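PDB 2O8R: polyphosphate kinase from Porphyromonas gingivalis, which probably catalyses the reversible transfer of the terminal phosphate of ATP onto a growing chain of inorganic polyphosphate, with magnesium as cofactor. Local coordinates for residues V487-V490 with Y491-F494; L509-A512 with R513-M516; R526-E529 with N530-G534; P636-R639 with R640-I643. The protein carries 3 engineered substitutions. All blocks are in the same frame, centred on the assembly; numbering follows the deposited sequence.

Interaction 1 (V487-V490 with Y491-F494); sequences VHDV and YRLF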
loop_
_atom_site.group_PDB
_atom_site.type_symbol
_atom_site.label_atom_id
_atom_site.label_comp_id
_atom_site.label_asym_id
_atom_site.label_seq_id
_atom_site.Cartn_x
_atom_site.Cartn_y
_atom_site.Cartn_z
ATOM N N VAL A 487 -24.954 -25.441 -10.577
ATOM C CA VAL A 487 -23.557 -25.541 -11.006
ATOM C C VAL A 487 -23.504 -25.406 -12.516
ATOM O O VAL A 487 -22.524 -24.900 -13.071
ATOM C CB VAL A 487 -22.871 -26.839 -10.523
ATOM C CG1 VAL A 487 -21.706 -27.241 -11.443
ATOM C CG2 VAL A 487 -22.400 -26.692 -9.071
ATOM N N HIS A 488 -24.595 -25.803 -13.162
ATOM C CA HIS A 488 -24.670 -25.754 -14.605
ATOM C C HIS A 488 -24.973 -24.330 -15.049
ATOM O O HIS A 488 -24.469 -23.853 -16.071
ATOM C CB HIS A 488 -25.740 -26.720 -15.126
ATOM C CG HIS A 488 -25.823 -26.759 -16.617
ATOM N ND1 HIS A 488 -26.641 -25.917 -17.340
ATOM C CD2 HIS A 488 -25.152 -27.505 -17.525
ATOM C CE1 HIS A 488 -26.475 -26.148 -18.630
ATOM N NE2 HIS A 488 -25.573 -27.103 -18.768
ATOM N N ASP A 489 -25.811 -23.662 -14.268
ATOM C CA ASP A 489 -26.239 -22.306 -14.569
ATOM C C ASP A 489 -25.072 -21.349 -14.465
ATOM O O ASP A 489 -24.886 -20.495 -15.338
ATOM C CB ASP A 489 -27.348 -21.895 -13.612
ATOM C CG ASP A 489 -28.708 -22.399 -14.051
ATOM O OD1 ASP A 489 -28.803 -22.897 -15.191
ATOM O OD2 ASP A 489 -29.684 -22.282 -13.268
ATOM N N VAL A 490 -24.288 -21.516 -13.401
ATOM C CA VAL A 490 -23.076 -20.744 -13.191
ATOM C C VAL A 490 -22.080 -21.075 -14.306
ATOM O O VAL A 490 -21.459 -20.170 -14.892
ATOM C CB VAL A 490 -22.469 -21.027 -11.801
ATOM C CG1 VAL A 490 -21.093 -20.401 -11.669
ATOM C CG2 VAL A 490 -23.381 -20.504 -10.701
ATOM N N TYR A 491 -21.957 -22.369 -14.606
ATOM C CA TYR A 491 -21.151 -22.833 -15.725
ATOM C C TYR A 491 -21.489 -22.068 -16.999
ATOM O O TYR A 491 -20.613 -21.503 -17.663
ATOM C CB TYR A 491 -21.382 -24.321 -15.960
ATOM C CG TYR A 491 -20.873 -24.788 -17.300
ATOM C CD1 TYR A 491 -19.527 -25.058 -17.487
ATOM C CD2 TYR A 491 -21.735 -24.954 -18.381
ATOM C CE1 TYR A 491 -19.044 -25.469 -18.706
ATOM C CE2 TYR A 491 -21.259 -25.368 -19.604
ATOM C CZ TYR A 491 -19.908 -25.626 -19.758
ATOM O OH TYR A 491 -19.408 -26.038 -20.974
ATOM N N ARG A 492 -22.776 -22.065 -17.320
ATOM C CA ARG A 492 -23.294 -21.407 -18.500
ATOM C C ARG A 492 -23.086 -19.907 -18.441
ATOM O O ARG A 492 -22.742 -19.294 -19.453
ATOM C CB ARG A 492 -24.782 -21.723 -18.670
ATOM C CG ARG A 492 -25.398 -21.081 -19.878
ATOM C CD ARG A 492 -26.878 -21.378 -19.986
ATOM N NE ARG A 492 -27.151 -22.534 -20.832
ATOM C CZ ARG A 492 -27.822 -23.607 -20.437
ATOM N NH1 ARG A 492 -28.308 -23.677 -19.205
ATOM N NH2 ARG A 492 -28.011 -24.608 -21.279
ATOM N N LEU A 493 -23.287 -19.320 -17.261
ATOM C CA LEU A 493 -23.074 -17.881 -17.076
ATOM C C LEU A 493 -21.657 -17.471 -17.477
ATOM O O LEU A 493 -21.477 -16.512 -18.234
ATOM C CB LEU A 493 -23.355 -17.455 -15.639
ATOM C CG LEU A 493 -23.079 -15.991 -15.267
ATOM C CD1 LEU A 493 -23.835 -15.010 -16.159
ATOM C CD2 LEU A 493 -23.377 -15.738 -13.775
ATOM N N PHE A 494 -20.656 -18.207 -16.997
ATOM C CA PHE A 494 -19.286 -17.814 -17.273
ATOM C C PHE A 494 -18.917 -17.966 -18.740
ATOM O O PHE A 494 -18.098 -17.213 -19.256
ATOM C CB PHE A 494 -18.307 -18.574 -16.407
ATOM C CG PHE A 494 -18.148 -18.015 -15.022
ATOM C CD1 PHE A 494 -17.460 -16.836 -14.815
ATOM C CD2 PHE A 494 -18.659 -18.689 -13.919
ATOM C CE1 PHE A 494 -17.283 -16.325 -13.538
ATOM C CE2 PHE A 494 -18.493 -18.180 -12.630
ATOM C CZ PHE A 494 -17.805 -16.998 -12.438
#
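His488 and Arg492, like Val490 and Phe494, are i to i+4 neighbours on helix 484-497, within the first of the two C-terminal domains of the phospholipase D clan. Between these rungs run the four backbone bonds of the helix, such as Arg492 N to His488 O at 2.8 Å. The polar pair lies on the partly exposed side. His488 CG is anti to the backbone N (chi1 -177°), which swings the imidazole alongside the next turn, while the Arg492 chain turns at chi3. The two flat groups stand steeply to each other, 71° between planes: the CE1 edge of the imidazole lies over a face of the guanidinium, with His488 CE1 3.4 Å from Arg492 CZ. ND1 and NH1 are not hydrogen-bonded; the polar anchor of Arg492 is a salt bridge from NE to Glu502. Asp489 OD1 remains 4.1 Å from Arg492 NH1, beyond a salt bridge; its carboxylate is bonded instead by the backbone N-H groups of Ser507, Arg508 and Leu509. On the buried side, Val490 and Phe494 lie side by side, Val490 CG1 3.6 Å from Phe494 CE2; a compact branched residue and a flat ring suit a sheet-facing surface. There Val490 rests on Ala459 and Leu444, and Phe494 on Leu444 and Thr442, seating the helix on strands 442-447 and 457-462.

Interaction 2 (L509-A512 with R513-M516); sequences LLVA and RYNM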
loop_
_atom_site.group_PDB
_atom_site.type_symbol
_atom_site.label_atom_id
_atom_site.label_comp_id
_atom_site.label_asym_id
_atom_site.label_seq_id
_atom_site.Cartn_x
_atom_site.Cartn_y
_atom_site.Cartn_z
ATOM N N LEU A 509 -31.076 -20.322 -11.533
ATOM C CA LEU A 509 -30.368 -19.059 -11.359
ATOM C C LEU A 509 -31.112 -17.883 -11.980
ATOM O O LEU A 509 -31.794 -18.038 -12.984
ATOM C CB LEU A 509 -28.985 -19.175 -11.987
ATOM C CG LEU A 509 -27.937 -18.130 -11.637
ATOM C CD1 LEU A 509 -27.738 -18.136 -10.132
ATOM C CD2 LEU A 509 -26.631 -18.386 -12.411
ATOM N N LEU A 510 -30.977 -16.709 -11.382
ATOM C CA LEU A 510 -31.533 -15.497 -11.971
ATOM C C LEU A 510 -30.441 -14.528 -12.365
ATOM O O LEU A 510 -29.715 -14.036 -11.503
ATOM C CB LEU A 510 -32.440 -14.792 -10.980
ATOM C CG LEU A 510 -33.609 -15.586 -10.438
ATOM C CD1 LEU A 510 -34.485 -14.634 -9.648
ATOM C CD2 LEU A 510 -34.369 -16.201 -11.590
ATOM N N VAL A 511 -30.336 -14.248 -13.659
ATOM C CA VAL A 511 -29.350 -13.294 -14.170
ATOM C C VAL A 511 -30.011 -12.045 -14.761
ATOM O O VAL A 511 -31.023 -12.127 -15.449
ATOM C CB VAL A 511 -28.419 -13.944 -15.201
ATOM C CG1 VAL A 511 -27.257 -13.022 -15.529
ATOM C CG2 VAL A 511 -27.889 -15.279 -14.668
ATOM N N ALA A 512 -29.442 -10.887 -14.462
ATOM C CA ALA A 512 -29.983 -9.619 -14.920
ATOM C C ALA A 512 -29.802 -9.492 -16.426
ATOM O O ALA A 512 -28.819 -9.984 -16.979
ATOM C CB ALA A 512 -29.301 -8.463 -14.190
ATOM N N ARG A 513 -30.755 -8.836 -17.085
ATOM C CA ARG A 513 -30.768 -8.708 -18.549
ATOM C C ARG A 513 -31.054 -10.061 -19.211
ATOM O O ARG A 513 -30.861 -10.236 -20.410
ATOM C CB ARG A 513 -29.459 -8.097 -19.082
ATOM C CG ARG A 513 -29.023 -6.811 -18.387
ATOM C CD ARG A 513 -27.659 -6.339 -18.872
ATOM N NE ARG A 513 -27.768 -5.541 -20.094
ATOM C CZ ARG A 513 -27.526 -5.994 -21.324
ATOM N NH1 ARG A 513 -27.145 -7.252 -21.520
ATOM N NH2 ARG A 513 -27.662 -5.183 -22.366
ATOM N N TYR A 514 -31.515 -11.014 -18.410
ATOM C CA TYR A 514 -31.944 -12.308 -18.907
ATOM C C TYR A 514 -33.296 -12.685 -18.312
ATOM O O TYR A 514 -34.327 -12.269 -18.829
ATOM C CB TYR A 514 -30.894 -13.376 -18.628
ATOM C CG TYR A 514 -29.666 -13.231 -19.485
ATOM C CD1 TYR A 514 -29.657 -13.688 -20.803
ATOM C CD2 TYR A 514 -28.513 -12.630 -18.987
ATOM C CE1 TYR A 514 -28.531 -13.543 -21.611
ATOM C CE2 TYR A 514 -27.375 -12.492 -19.775
ATOM C CZ TYR A 514 -27.391 -12.952 -21.085
ATOM O OH TYR A 514 -26.266 -12.830 -21.865
ATOM N N ASN A 515 -33.303 -13.440 -17.220
ATOM C CA ASN A 515 -34.564 -13.888 -16.634
ATOM C C ASN A 515 -34.995 -13.163 -15.366
ATOM O O ASN A 515 -36.089 -13.410 -14.862
ATOM C CB ASN A 515 -34.514 -15.390 -16.356
ATOM C CG ASN A 515 -33.323 -15.782 -15.515
ATOM O OD1 ASN A 515 -32.528 -14.938 -15.116
ATOM N ND2 ASN A 515 -33.193 -17.066 -15.243
HETATM N N MSE A 516 -34.150 -12.273 -14.854
HETATM C CA MSE A 516 -34.377 -11.715 -13.518
HETATM C C MSE A 516 -35.568 -10.762 -13.370
HETATM O O MSE A 516 -36.285 -10.810 -12.365
HETATM C CB MSE A 516 -33.122 -11.065 -12.970
HETATM C CG MSE A 516 -33.237 -10.784 -11.476
HETATM SE SE MSE A 516 -31.706 -9.846 -10.729
HETATM C CE MSE A 516 -31.964 -8.084 -11.527
#
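Asn515 reaches back to Leu509 and Val511 and holds the edge of strand 510-511 with both ends of its amide. OD1 of Asn515 accepts the N-H of Val511 at 2.7 Å, with the donor in the carbonyl plane, and Asn515 ND2 gives a hydrogen to Leu509 O at 2.8 Å. CG sits between the backbone N and the carbonyl carbon (chi1 54°), which turns the amide toward the strand. Two bonds fix the rotation of the amide, and asparagine suits the place because its short side chain offers a donor and an acceptor side by side, much as a peptide of an adjacent strand would. Strand 510-511 is an outermost strand of the large mixed sheet of the second C-terminal domain, of the phospholipase D clan; Leu510 pairs with Ala630 and, just beyond the strand, Ala512 with Glu628, and the turn that follows leads into helix 516-532. Within that turn Val511 O receives Met516 N at 3.2 Å, besides weak bonds from the N-H groups of Tyr514 and Asn515. The packed part is apolar: the methyl CE of the selenomethionine Met516 lies against Ala512 CB, 3.8 Å away, where a small side chain suits, and Val511 CG1 runs beside Tyr514 CD2 at 3.7 Å, the two side chains pointing the same way. On the loose side the exposed Arg513, at positive phi, leads away from the strand, with a weak bond from NE to Tyr624 O.

Interaction 3 (R526-E529 with N530-G534); sequences REIE and NVKRG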
loop_
_atom_site.group_PDB
_atom_site.type_symbol
_atom_site.label_atom_id
_atom_site.label_comp_id
_atom_site.label_asym_id
_atom_site.label_seq_id
_atom_site.Cartn_x
_atom_site.Cartn_y
_atom_site.Cartn_z
ATOM N N ARG A 526 -47.462 -13.424 -7.948
ATOM C CA ARG A 526 -47.975 -14.635 -7.321
ATOM C C ARG A 526 -48.543 -14.380 -5.929
ATOM O O ARG A 526 -49.537 -15.004 -5.540
ATOM C CB ARG A 526 -46.903 -15.711 -7.268
ATOM C CG ARG A 526 -47.358 -16.973 -6.562
ATOM C CD ARG A 526 -46.454 -18.119 -6.862
ATOM N NE ARG A 526 -45.139 -17.911 -6.279
ATOM C CZ ARG A 526 -44.202 -18.845 -6.207
ATOM N NH1 ARG A 526 -44.445 -20.064 -6.670
ATOM N NH2 ARG A 526 -43.029 -18.560 -5.662
ATOM N N GLU A 527 -47.922 -13.456 -5.196
ATOM C CA GLU A 527 -48.413 -13.072 -3.871
ATOM C C GLU A 527 -49.708 -12.303 -4.008
ATOM O O GLU A 527 -50.613 -12.483 -3.194
ATOM C CB GLU A 527 -47.394 -12.228 -3.091
ATOM C CG GLU A 527 -46.045 -12.871 -2.882
ATOM C CD GLU A 527 -46.076 -14.028 -1.903
ATOM O OE1 GLU A 527 -46.737 -13.893 -0.845
ATOM O OE2 GLU A 527 -45.425 -15.067 -2.199
ATOM N N ILE A 528 -49.799 -11.451 -5.034
ATOM C CA ILE A 528 -51.036 -10.694 -5.264
ATOM C C ILE A 528 -52.204 -11.641 -5.511
ATOM O O ILE A 528 -53.251 -11.514 -4.877
ATOM C CB ILE A 528 -50.932 -9.705 -6.443
ATOM C CG1 ILE A 528 -49.881 -8.630 -6.166
ATOM C CG2 ILE A 528 -52.299 -9.066 -6.723
ATOM C CD1 ILE A 528 -49.675 -7.703 -7.328
ATOM N N GLU A 529 -51.993 -12.598 -6.413
ATOM C CA GLU A 529 -52.980 -13.624 -6.744
ATOM C C GLU A 529 -53.460 -14.355 -5.507
ATOM O O GLU A 529 -54.658 -14.442 -5.256
ATOM C CB GLU A 529 -52.383 -14.642 -7.711
ATOM C CG GLU A 529 -51.917 -14.047 -9.024
ATOM C CD GLU A 529 -50.809 -14.862 -9.664
ATOM O OE1 GLU A 529 -50.920 -16.107 -9.688
ATOM O OE2 GLU A 529 -49.827 -14.258 -10.144
ATOM N N ASN A 530 -52.511 -14.859 -4.730
ATOM C CA ASN A 530 -52.808 -15.643 -3.544
ATOM C C ASN A 530 -53.753 -14.938 -2.582
ATOM O O ASN A 530 -54.584 -15.581 -1.941
ATOM C CB ASN A 530 -51.508 -16.026 -2.822
ATOM C CG ASN A 530 -50.668 -17.044 -3.597
ATOM O OD1 ASN A 530 -49.593 -17.432 -3.146
ATOM N ND2 ASN A 530 -51.149 -17.471 -4.765
ATOM N N VAL A 531 -53.620 -13.616 -2.484
ATOM C CA VAL A 531 -54.502 -12.809 -1.640
ATOM C C VAL A 531 -55.922 -12.768 -2.220
ATOM O O VAL A 531 -56.913 -12.760 -1.484
ATOM C CB VAL A 531 -53.954 -11.379 -1.452
ATOM C CG1 VAL A 531 -54.951 -10.497 -0.677
ATOM C CG2 VAL A 531 -52.635 -11.426 -0.732
ATOM N N LYS A 532 -56.009 -12.760 -3.543
ATOM C CA LYS A 532 -57.293 -12.820 -4.215
ATOM C C LYS A 532 -57.938 -14.210 -4.077
ATOM O O LYS A 532 -59.161 -14.339 -4.132
ATOM C CB LYS A 532 -57.145 -12.392 -5.674
ATOM C CG LYS A 532 -56.672 -10.953 -5.813
ATOM C CD LYS A 532 -56.398 -10.587 -7.259
ATOM C CE LYS A 532 -56.061 -9.112 -7.389
ATOM N NZ LYS A 532 -55.559 -8.788 -8.755
ATOM N N ARG A 533 -57.121 -15.240 -3.875
ATOM C CA ARG A 533 -57.647 -16.570 -3.570
ATOM C C ARG A 533 -57.881 -16.704 -2.073
ATOM O O ARG A 533 -58.216 -17.784 -1.587
ATOM C CB ARG A 533 -56.700 -17.693 -4.023
ATOM C CG ARG A 533 -56.011 -17.511 -5.362
ATOM C CD ARG A 533 -56.974 -17.521 -6.530
ATOM N NE ARG A 533 -56.247 -17.580 -7.798
ATOM C CZ ARG A 533 -55.773 -16.522 -8.453
ATOM N NH1 ARG A 533 -55.950 -15.295 -7.974
ATOM N NH2 ARG A 533 -55.120 -16.694 -9.594
ATOM N N GLY A 534 -57.676 -15.619 -1.336
ATOM C CA GLY A 534 -57.929 -15.618 0.100
ATOM C C GLY A 534 -56.849 -16.255 0.954
ATOM O O GLY A 534 -57.107 -16.623 2.107
#
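Glu529 and Arg533 both place CG beside the backbone N (chi1 -60° and -40°), so the two side chains leave the helix side by side, and a bend in the arginine at chi2 (-66°) folds its guanidinium back over the preceding turn. Arg533 NH1 comes to 3.6 Å from Glu529 CB. The carboxylate does not meet it squarely: Glu529 OE1 is 4.2 Å from Arg533 NH2 and well out of the guanidinium plane, so any attraction is probably a diffuse one between charges near solvent. One residue back, the far end of the extended Lys532 chain lies beside the isoleucine methyl, its CE 3.8 Å from Ile528 CG2, and the lysine as a whole is exposed. Asn530, buried, lies alongside Arg526, whose guanidinium is committed to a salt bridge with Glu610. Glu527 bonds the backbone N-H groups of Asn605 and Tyr538, tying this helix to the rest of the domain. The backbone then runs out: Arg533 N still donates to Glu529 O at 2.9 Å, but Gly534 N makes a weak bond to Val531 O. Gly534 has positive phi, which glycine adopts readily, and ends helix 516-532 in a Schellman motif.

Interaction 4 (P636-R639 with R640-I643); sequences PTLR and REII. Engineered in segment 636-639: Thr637 (natural residue Ala).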
loop_
_atom_site.group_PDB
_atom_site.type_symbol
_atom_site.label_atom_id
_atom_site.label_comp_id
_atom_site.label_asym_id
_atom_site.label_seq_id
_atom_site.Cartn_x
_atom_site.Cartn_y
_atom_site.Cartn_z
ATOM N N PRO A 636 -34.197 -26.749 2.546
ATOM C CA PRO A 636 -35.216 -26.266 3.469
ATOM C C PRO A 636 -34.660 -25.744 4.786
ATOM O O PRO A 636 -35.086 -24.677 5.234
ATOM C CB PRO A 636 -36.084 -27.504 3.697
ATOM C CG PRO A 636 -35.864 -28.322 2.483
ATOM C CD PRO A 636 -34.416 -28.165 2.212
ATOM N N THR A 637 -33.712 -26.458 5.395
ATOM C CA THR A 637 -33.144 -25.983 6.665
ATOM C C THR A 637 -32.361 -24.680 6.477
ATOM O O THR A 637 -32.389 -23.802 7.344
ATOM C CB THR A 637 -32.268 -27.036 7.360
ATOM O OG1 THR A 637 -31.193 -27.395 6.494
ATOM C CG2 THR A 637 -33.082 -28.270 7.680
ATOM N N LEU A 638 -31.682 -24.554 5.338
ATOM C CA LEU A 638 -30.999 -23.309 4.994
ATOM C C LEU A 638 -31.983 -22.147 4.850
ATOM O O LEU A 638 -31.810 -21.113 5.507
ATOM C CB LEU A 638 -30.159 -23.469 3.727
ATOM C CG LEU A 638 -28.874 -24.286 3.825
ATOM C CD1 LEU A 638 -27.918 -23.857 2.729
ATOM C CD2 LEU A 638 -28.213 -24.102 5.184
ATOM N N ARG A 639 -33.015 -22.330 4.020
ATOM C CA ARG A 639 -34.114 -21.350 3.904
ATOM C C ARG A 639 -34.722 -20.940 5.247
ATOM O O ARG A 639 -35.108 -19.780 5.439
ATOM C CB ARG A 639 -35.244 -21.893 3.035
ATOM C CG ARG A 639 -35.206 -21.481 1.589
ATOM C CD ARG A 639 -36.568 -21.668 0.915
ATOM N NE ARG A 639 -37.277 -22.818 1.463
ATOM C CZ ARG A 639 -37.162 -24.066 1.018
ATOM N NH1 ARG A 639 -36.375 -24.352 -0.012
ATOM N NH2 ARG A 639 -37.848 -25.030 1.607
ATOM N N ARG A 640 -34.824 -21.908 6.157
ATOM C CA ARG A 640 -35.409 -21.682 7.469
ATOM C C ARG A 640 -34.496 -20.783 8.289
ATOM O O ARG A 640 -34.967 -19.901 9.012
ATOM C CB ARG A 640 -35.676 -23.032 8.169
ATOM C CG ARG A 640 -36.060 -23.002 9.662
ATOM C CD ARG A 640 -37.193 -22.020 10.006
ATOM N NE ARG A 640 -38.237 -21.956 8.985
ATOM C CZ ARG A 640 -39.061 -20.924 8.822
ATOM N NH1 ARG A 640 -38.967 -19.854 9.615
ATOM N NH2 ARG A 640 -39.978 -20.958 7.858
ATOM N N GLU A 641 -33.191 -20.993 8.147
ATOM C CA GLU A 641 -32.208 -20.226 8.901
ATOM C C GLU A 641 -32.246 -18.752 8.504
ATOM O O GLU A 641 -32.245 -17.883 9.372
ATOM C CB GLU A 641 -30.816 -20.811 8.700
ATOM C CG GLU A 641 -29.718 -20.201 9.559
ATOM C CD GLU A 641 -28.368 -20.854 9.292
ATOM O OE1 GLU A 641 -27.953 -20.927 8.119
ATOM O OE2 GLU A 641 -27.721 -21.313 10.251
ATOM N N ILE A 642 -32.303 -18.482 7.199
ATOM C CA ILE A 642 -32.291 -17.113 6.682
ATOM C C ILE A 642 -33.478 -16.338 7.228
ATOM O O ILE A 642 -33.344 -15.197 7.691
ATOM C CB ILE A 642 -32.305 -17.104 5.147
ATOM C CG1 ILE A 642 -30.938 -17.526 4.620
ATOM C CG2 ILE A 642 -32.634 -15.731 4.606
ATOM C CD1 ILE A 642 -30.935 -17.835 3.142
ATOM N N ILE A 643 -34.634 -16.985 7.206
ATOM C CA ILE A 643 -35.842 -16.395 7.748
ATOM C C ILE A 643 -35.701 -16.174 9.244
ATOM O O ILE A 643 -36.077 -15.115 9.749
ATOM C CB ILE A 643 -37.080 -17.236 7.400
ATOM C CG1 ILE A 643 -37.134 -17.411 5.882
ATOM C CG2 ILE A 643 -38.329 -16.541 7.852
ATOM C CD1 ILE A 643 -38.283 -18.201 5.390
#
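Arg640 N donates to Pro636 O at 2.9 Å in the first turn of helix 636-651, part of the second C-terminal domain of the phospholipase D clan. Proline fits the opening position, where a helix needs no N-H from its residue. The side chains fan out around the axis, and neighbouring turns meet mostly through backbone bonds. Leu638 and Glu641 lean the same way: CD2 of Leu638 passes 4.3 Å from OE1 of Glu641, whose chain is stretched out from CG anti to the backbone N (chi1 -173°). That reach carries the carboxylate to a salt bridge with Lys689, from helix 678-691. Leu638 and Ile642 both rest on Leu346 of strand 345-349, where branched apolar chains are at home, while Arg639, Ile642 and Ile643 lie against Val611 of strand 610-614. Arg639 bends at chi3, and its NH1 finds Val633 O just before the helix. Arg640 turns outward to solvent, with long, weak ion pairs to Glu609 and Asp644. Thr637, an engineered residue, shares Asp635 OD1 through its OG1 with the N-H of Leu638. Further along, Ile642 N meets Leu638 O at 3.2 Å, and Ile643 tucks back on the preceding turn, its CG1 and CD1 both lying against Arg639 O, with Ile643 CD1 3.5 Å from that oxygen.

In the fold
All four contacts are local, yet they differ with depth. Interactions 1 and 2 are mostly buried and touch through Asp489 and Leu509, and Leu493 packs on Val511, so the helix of one C-terminal domain meets the first strand of the next. The side chains of Leu493 and Ala512 are about 10 and 8 Å from that of His439, the predicted phosphohistidine. Interactions 2 and 3 mark the two ends of helix 516-532, the former a buried amide-to-backbone turn, the latter a surface helix end with charged side chains. Interaction 4, partly buried, begins another helix; its centre lies about 24 Å from that of interaction 3, and its apolar residues face strands while Arg640 and Thr637 are exposed.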